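Long-range contact in OxyA protein (Actinoplanes teichomyceticus, PDB 5HH3), which is a haem-containing cytochrome P450 that probably catalyses a phenolic coupling step closing a ring of the peptide during glycopeptide antibiotic biosynthesis: residues B[258-263]-B[329-334]. Residues are numbered along the deposited sequence; the frame is centred on the assembly and turned at random.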
loop_
_atom_site.group_PDB
_atom_site.type_symbol
_atom_site.label_atom_id
_atom_site.label_comp_id
_atom_site.label_asym_id
_atom_site.label_seq_id
_atom_site.Cartn_x
_atom_site.Cartn_y
_atom_site.Cartn_z
ATOM N N PRO B 258 -15.651 -32.433 -15.556
ATOM C CA PRO B 258 -17.071 -32.696 -15.758
ATOM C C PRO B 258 -17.613 -33.972 -15.067
ATOM O O PRO B 258 -18.794 -34.006 -14.696
ATOM C CB PRO B 258 -17.193 -32.781 -17.287
ATOM C CG PRO B 258 -15.832 -33.162 -17.762
ATOM C CD PRO B 258 -14.896 -32.483 -16.826
ATOM N N GLU B 259 -16.773 -34.993 -14.879
ATOM C CA GLU B 259 -17.252 -36.267 -14.328
ATOM C C GLU B 259 -17.730 -36.163 -12.875
ATOM O O GLU B 259 -18.736 -36.755 -12.507
ATOM C CB GLU B 259 -16.220 -37.385 -14.529
ATOM C CG GLU B 259 -16.098 -37.763 -16.004
ATOM C CD GLU B 259 -15.020 -38.783 -16.318
ATOM O OE1 GLU B 259 -14.010 -38.842 -15.591
ATOM O OE2 GLU B 259 -15.177 -39.518 -17.321
ATOM N N GLN B 260 -17.072 -35.345 -12.071
ATOM C CA GLN B 260 -17.509 -35.155 -10.683
ATOM C C GLN B 260 -18.825 -34.392 -10.588
ATOM O O GLN B 260 -19.664 -34.708 -9.752
ATOM C CB GLN B 260 -16.428 -34.469 -9.879
ATOM C CG GLN B 260 -15.129 -35.264 -9.878
ATOM C CD GLN B 260 -14.350 -35.087 -8.610
ATOM O OE1 GLN B 260 -14.893 -35.220 -7.517
ATOM N NE2 GLN B 260 -13.071 -34.804 -8.738
ATOM N N PHE B 261 -19.021 -33.414 -11.464
ATOM C CA PHE B 261 -20.282 -32.677 -11.496
ATOM C C PHE B 261 -21.420 -33.438 -12.164
ATOM O O PHE B 261 -22.580 -33.119 -11.921
ATOM C CB PHE B 261 -20.092 -31.293 -12.111
ATOM C CG PHE B 261 -19.322 -30.376 -11.228
ATOM C CD1 PHE B 261 -19.958 -29.671 -10.211
ATOM C CD2 PHE B 261 -17.951 -30.264 -11.360
ATOM C CE1 PHE B 261 -19.231 -28.842 -9.367
ATOM C CE2 PHE B 261 -17.223 -29.435 -10.518
ATOM C CZ PHE B 261 -17.864 -28.723 -9.520
ATOM N N ALA B 262 -21.100 -34.444 -12.987
ATOM C CA ALA B 262 -22.119 -35.382 -13.482
ATOM C C ALA B 262 -22.699 -36.202 -12.320
ATOM O O ALA B 262 -23.864 -36.576 -12.340
ATOM C CB ALA B 262 -21.542 -36.300 -14.554
ATOM N N LEU B 263 -21.865 -36.464 -11.316
ATOM C CA LEU B 263 -22.274 -37.123 -10.078
ATOM C C LEU B 263 -23.216 -36.233 -9.270
ATOM O O LEU B 263 -24.202 -36.710 -8.736
ATOM C CB LEU B 263 -21.039 -37.489 -9.244
ATOM C CG LEU B 263 -21.045 -38.841 -8.546
ATOM C CD1 LEU B 263 -20.939 -39.983 -9.554
ATOM C CD2 LEU B 263 -19.897 -38.895 -7.549
ATOM N N PHE B 329 -9.470 -32.222 -5.623
ATOM C CA PHE B 329 -10.930 -32.021 -5.627
ATOM C C PHE B 329 -11.651 -33.368 -5.660
ATOM O O PHE B 329 -11.416 -34.173 -6.540
ATOM C CB PHE B 329 -11.361 -31.169 -6.823
ATOM C CG PHE B 329 -12.828 -30.944 -6.905
ATOM C CD1 PHE B 329 -13.515 -30.389 -5.838
ATOM C CD2 PHE B 329 -13.539 -31.295 -8.056
ATOM C CE1 PHE B 329 -14.880 -30.171 -5.906
ATOM C CE2 PHE B 329 -14.906 -31.079 -8.133
ATOM C CZ PHE B 329 -15.583 -30.528 -7.055
ATOM N N ASP B 330 -12.502 -33.599 -4.669
ATOM C CA ASP B 330 -13.213 -34.871 -4.519
ATOM C C ASP B 330 -14.582 -34.555 -3.947
ATOM O O ASP B 330 -14.751 -34.382 -2.739
ATOM C CB ASP B 330 -12.447 -35.832 -3.617
ATOM C CG ASP B 330 -13.207 -37.131 -3.346
ATOM O OD1 ASP B 330 -14.246 -37.404 -3.971
ATOM O OD2 ASP B 330 -12.762 -37.888 -2.471
ATOM N N ILE B 331 -15.555 -34.496 -4.841
ATOM C CA ILE B 331 -16.903 -34.089 -4.508
ATOM C C ILE B 331 -17.626 -35.029 -3.513
ATOM O O ILE B 331 -18.631 -34.628 -2.924
ATOM C CB ILE B 331 -17.718 -33.903 -5.814
ATOM C CG1 ILE B 331 -18.908 -32.974 -5.588
ATOM C CG2 ILE B 331 -18.142 -35.242 -6.408
ATOM C CD1 ILE B 331 -19.367 -32.319 -6.871
ATOM N N THR B 332 -17.122 -36.255 -3.328
ATOM C CA THR B 332 -17.692 -37.228 -2.371
ATOM C C THR B 332 -17.028 -37.199 -0.979
ATOM O O THR B 332 -17.398 -37.994 -0.117
ATOM C CB THR B 332 -17.565 -38.685 -2.887
ATOM O OG1 THR B 332 -16.192 -39.083 -2.841
ATOM C CG2 THR B 332 -18.090 -38.840 -4.328
ATOM N N ARG B 333 -16.041 -36.331 -0.763
ATOM C CA ARG B 333 -15.381 -36.221 0.543
ATOM C C ARG B 333 -16.419 -35.981 1.651
ATOM O O ARG B 333 -17.242 -35.073 1.557
ATOM C CB ARG B 333 -14.343 -35.093 0.550
ATOM C CG ARG B 333 -13.463 -35.037 1.800
ATOM C CD ARG B 333 -12.705 -33.708 1.916
ATOM N NE ARG B 333 -11.997 -33.430 0.676
ATOM C CZ ARG B 333 -10.905 -34.072 0.264
ATOM N NH1 ARG B 333 -10.306 -35.003 1.019
ATOM N NH2 ARG B 333 -10.386 -33.762 -0.918
ATOM N N VAL B 334 -16.365 -36.821 2.682
ATOM C CA VAL B 334 -17.261 -36.729 3.828
ATOM C C VAL B 334 -16.862 -35.535 4.702
ATOM O O VAL B 334 -15.704 -35.409 5.094
ATOM C CB VAL B 334 -17.250 -38.052 4.624
ATOM C CG1 VAL B 334 -17.977 -37.913 5.959
ATOM C CG2 VAL B 334 -17.886 -39.151 3.778
#
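Gln260, on the first turn of helix 258-266, meets residues 329-331 with its CB and its terminal amide. CB points at the loop and rests 3.9 Å from CG2 of Ile331. The chain then bends at chi2 (-149°) and brings CD over to the Phe329 carbonyl, where the two ends of the amide divide the work. OE1 accepts from Ile331 N at 2.9 Å in an almost straight bond, the donor tilted a little from the carbonyl plane, and also touches Ile331 CG2 (3.4 Å). NE2 gives a hydrogen to Phe329 O at 2.8 Å; the acceptor lies in the plane of the Gln260 amide, yet the nitrogen stands above the plane of the Phe329 carbonyl. NE2 also lies 3.6 Å from Phe329 CD2, and a second hydrogen bond joins it to Asp257 OD2.

Phenylalanine and isoleucine fill the apolar side with carbon. The Phe261 and Phe329 rings, inclined by 24°, are so displaced that they hardly overlap, touching at CE2 to CE2 (3.7 Å), with Leu253 of helix 225-256 against both. Ile331 CD1 approaches Phe261 CE1 at 4.3 Å, while Leu263 CD2 meets Thr332 CG2 at 3.7 Å.

Within the loop, Asp330 to Arg333 form a type I turn. Asp330, its CB directed away from the helix, has a carboxylate short enough for OD1 to accept from Thr332 N, an Asx turn, and from Thr332 OG1.

Glutamine suits its place because one neutral amide both donates and accepts: it pairs with the C=O of Phe329 and the N-H of Ile331 much as another backbone would, joining a P450 helix to an irregular loop away from the haem-binding residues.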